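Local coordinates for protein aquaporin AqpM (Methanothermobacter marburgensis str. Marburg, PDB 2F2B) that forms a homotetrameric membrane channel that lets water cross in either direction under osmotic drive and also transiently raises the initial glycerol flux, at residues 195-200 with 223-228. Numbering follows the deposited sequence.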
loop_
_atom_site.group_PDB
_atom_site.type_symbol
_atom_site.label_atom_id
_atom_site.label_comp_id
_atom_site.label_asym_id
_atom_site.label_seq_id
_atom_site.Cartn_x
_atom_site.Cartn_y
_atom_site.Cartn_z
ATOM N N GLY A 195 -15.509 7.875 -11.934
ATOM C CA GLY A 195 -14.366 8.718 -11.638
ATOM C C GLY A 195 -14.165 8.716 -10.131
ATOM O O GLY A 195 -13.147 9.186 -9.626
ATOM N N SER A 196 -15.157 8.186 -9.417
ATOM C CA SER A 196 -15.130 8.075 -7.955
ATOM C C SER A 196 -14.768 9.371 -7.235
ATOM O O SER A 196 -13.760 9.442 -6.523
ATOM C CB SER A 196 -14.162 6.965 -7.530
ATOM O OG SER A 196 -14.192 6.778 -6.123
ATOM N N SER A 197 -15.600 10.390 -7.416
ATOM C CA SER A 197 -15.387 11.692 -6.788
ATOM C C SER A 197 -15.626 11.684 -5.279
ATOM O O SER A 197 -14.743 12.062 -4.506
ATOM C CB SER A 197 -16.313 12.732 -7.420
ATOM O OG SER A 197 -16.387 13.881 -6.597
ATOM N N LEU A 198 -16.834 11.279 -4.883
ATOM C CA LEU A 198 -17.252 11.219 -3.477
ATOM C C LEU A 198 -17.167 12.596 -2.838
ATOM O O LEU A 198 -17.354 12.732 -1.629
ATOM C CB LEU A 198 -16.330 10.287 -2.679
ATOM C CG LEU A 198 -15.811 8.997 -3.318
ATOM C CD1 LEU A 198 -14.904 8.275 -2.312
ATOM C CD2 LEU A 198 -16.981 8.108 -3.734
ATOM N N ASN A 199 -16.942 13.620 -3.655
ATOM C CA ASN A 199 -16.691 14.957 -3.128
ATOM C C ASN A 199 -17.065 16.069 -4.117
ATOM O O ASN A 199 -16.400 16.243 -5.137
ATOM C CB ASN A 199 -15.188 14.998 -2.834
ATOM C CG ASN A 199 -14.749 16.235 -2.102
ATOM O OD1 ASN A 199 -15.259 17.332 -2.326
ATOM N ND2 ASN A 199 -13.760 16.067 -1.233
ATOM N N PRO A 200 -18.115 16.854 -3.815
ATOM C CA PRO A 200 -18.526 17.934 -4.721
ATOM C C PRO A 200 -17.430 18.959 -5.039
ATOM O O PRO A 200 -17.366 19.476 -6.154
ATOM C CB PRO A 200 -19.714 18.564 -3.990
ATOM C CG PRO A 200 -20.303 17.395 -3.241
ATOM C CD PRO A 200 -19.056 16.728 -2.688
ATOM N N SER A 223 -24.308 17.603 -11.444
ATOM C CA SER A 223 -25.343 17.195 -10.493
ATOM C C SER A 223 -25.076 15.794 -9.933
ATOM O O SER A 223 -25.438 15.491 -8.796
ATOM C CB SER A 223 -26.733 17.249 -11.146
ATOM O OG SER A 223 -26.800 16.427 -12.295
ATOM N N ILE A 224 -24.443 14.943 -10.732
ATOM C CA ILE A 224 -24.116 13.586 -10.297
ATOM C C ILE A 224 -23.214 13.646 -9.067
ATOM O O ILE A 224 -23.414 12.924 -8.089
ATOM C CB ILE A 224 -23.342 12.819 -11.394
ATOM C CG1 ILE A 224 -24.261 12.526 -12.578
ATOM C CG2 ILE A 224 -22.741 11.532 -10.822
ATOM C CD1 ILE A 224 -23.533 11.965 -13.779
ATOM N N TYR A 225 -22.225 14.530 -9.138
ATOM C CA TYR A 225 -21.225 14.690 -8.090
ATOM C C TYR A 225 -21.606 15.606 -6.937
ATOM O O TYR A 225 -20.799 15.870 -6.043
ATOM C CB TYR A 225 -19.921 15.126 -8.756
ATOM C CG TYR A 225 -19.537 14.153 -9.844
ATOM C CD1 TYR A 225 -19.074 12.875 -9.526
ATOM C CD2 TYR A 225 -19.744 14.461 -11.195
ATOM C CE1 TYR A 225 -18.834 11.927 -10.516
ATOM C CE2 TYR A 225 -19.507 13.517 -12.194
ATOM C CZ TYR A 225 -19.054 12.251 -11.846
ATOM O OH TYR A 225 -18.837 11.303 -12.816
ATOM N N VAL A 226 -22.842 16.092 -6.964
ATOM C CA VAL A 226 -23.353 16.927 -5.891
ATOM C C VAL A 226 -24.389 16.078 -5.164
ATOM O O VAL A 226 -24.268 15.817 -3.969
ATOM C CB VAL A 226 -24.037 18.208 -6.425
ATOM C CG1 VAL A 226 -24.656 18.984 -5.271
ATOM C CG2 VAL A 226 -23.019 19.077 -7.149
ATOM N N ILE A 227 -25.393 15.622 -5.907
ATOM C CA ILE A 227 -26.460 14.810 -5.337
ATOM C C ILE A 227 -25.970 13.448 -4.846
ATOM O O ILE A 227 -26.292 13.034 -3.734
ATOM C CB ILE A 227 -27.594 14.590 -6.365
ATOM C CG1 ILE A 227 -28.123 15.940 -6.858
ATOM C CG2 ILE A 227 -28.730 13.800 -5.726
ATOM C CD1 ILE A 227 -29.166 15.831 -7.959
ATOM N N GLY A 228 -25.197 12.755 -5.678
ATOM C CA GLY A 228 -24.696 11.442 -5.302
ATOM C C GLY A 228 -23.967 11.418 -3.969
ATOM O O GLY A 228 -24.357 10.685 -3.051
#
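Pro200 lays its ring over the backbone carbonyl of Tyr225, CG standing 3.2 Å from Tyr225 O, where the second NPA motif of the aquaporin fold meets the first turn of helix 224-243. Pro200 CA makes a CA-H...O contact with the same oxygen, at 3.3 Å. Tyr225 O is buried without a hydrogen-bond partner in the model, and this bent contact (125° at the hydrogen) offers at most weak polar compensation. Proline suits the first turn of helix 200-214, where its missing N-H costs no helical bond; its CG also lies 4.1 Å from Val226 CA.

The CB of Asn199 points away from helix 224-243, and its amide is held elsewhere: OD1 caps helix 200-214 by accepting from Arg202 N, while ND2 donates to Ile81 O and to a bound glycerol. At Gly195 (phi 96°) a CB would jam against the carbonyl oxygen of Ser194. Tyr225, with CG anti to its carbonyl carbon (chi1 -54°), extends its ring along the loop; the hydroxyl is hydrogen-bonded to Ser194 O, and Ile224 CG2 sits over one face. Ser197 is short enough for OG to be hydrogen-bonded to Thr203 OG1 while CB approaches the ring obliquely, 3.5 Å from Tyr225 CD1.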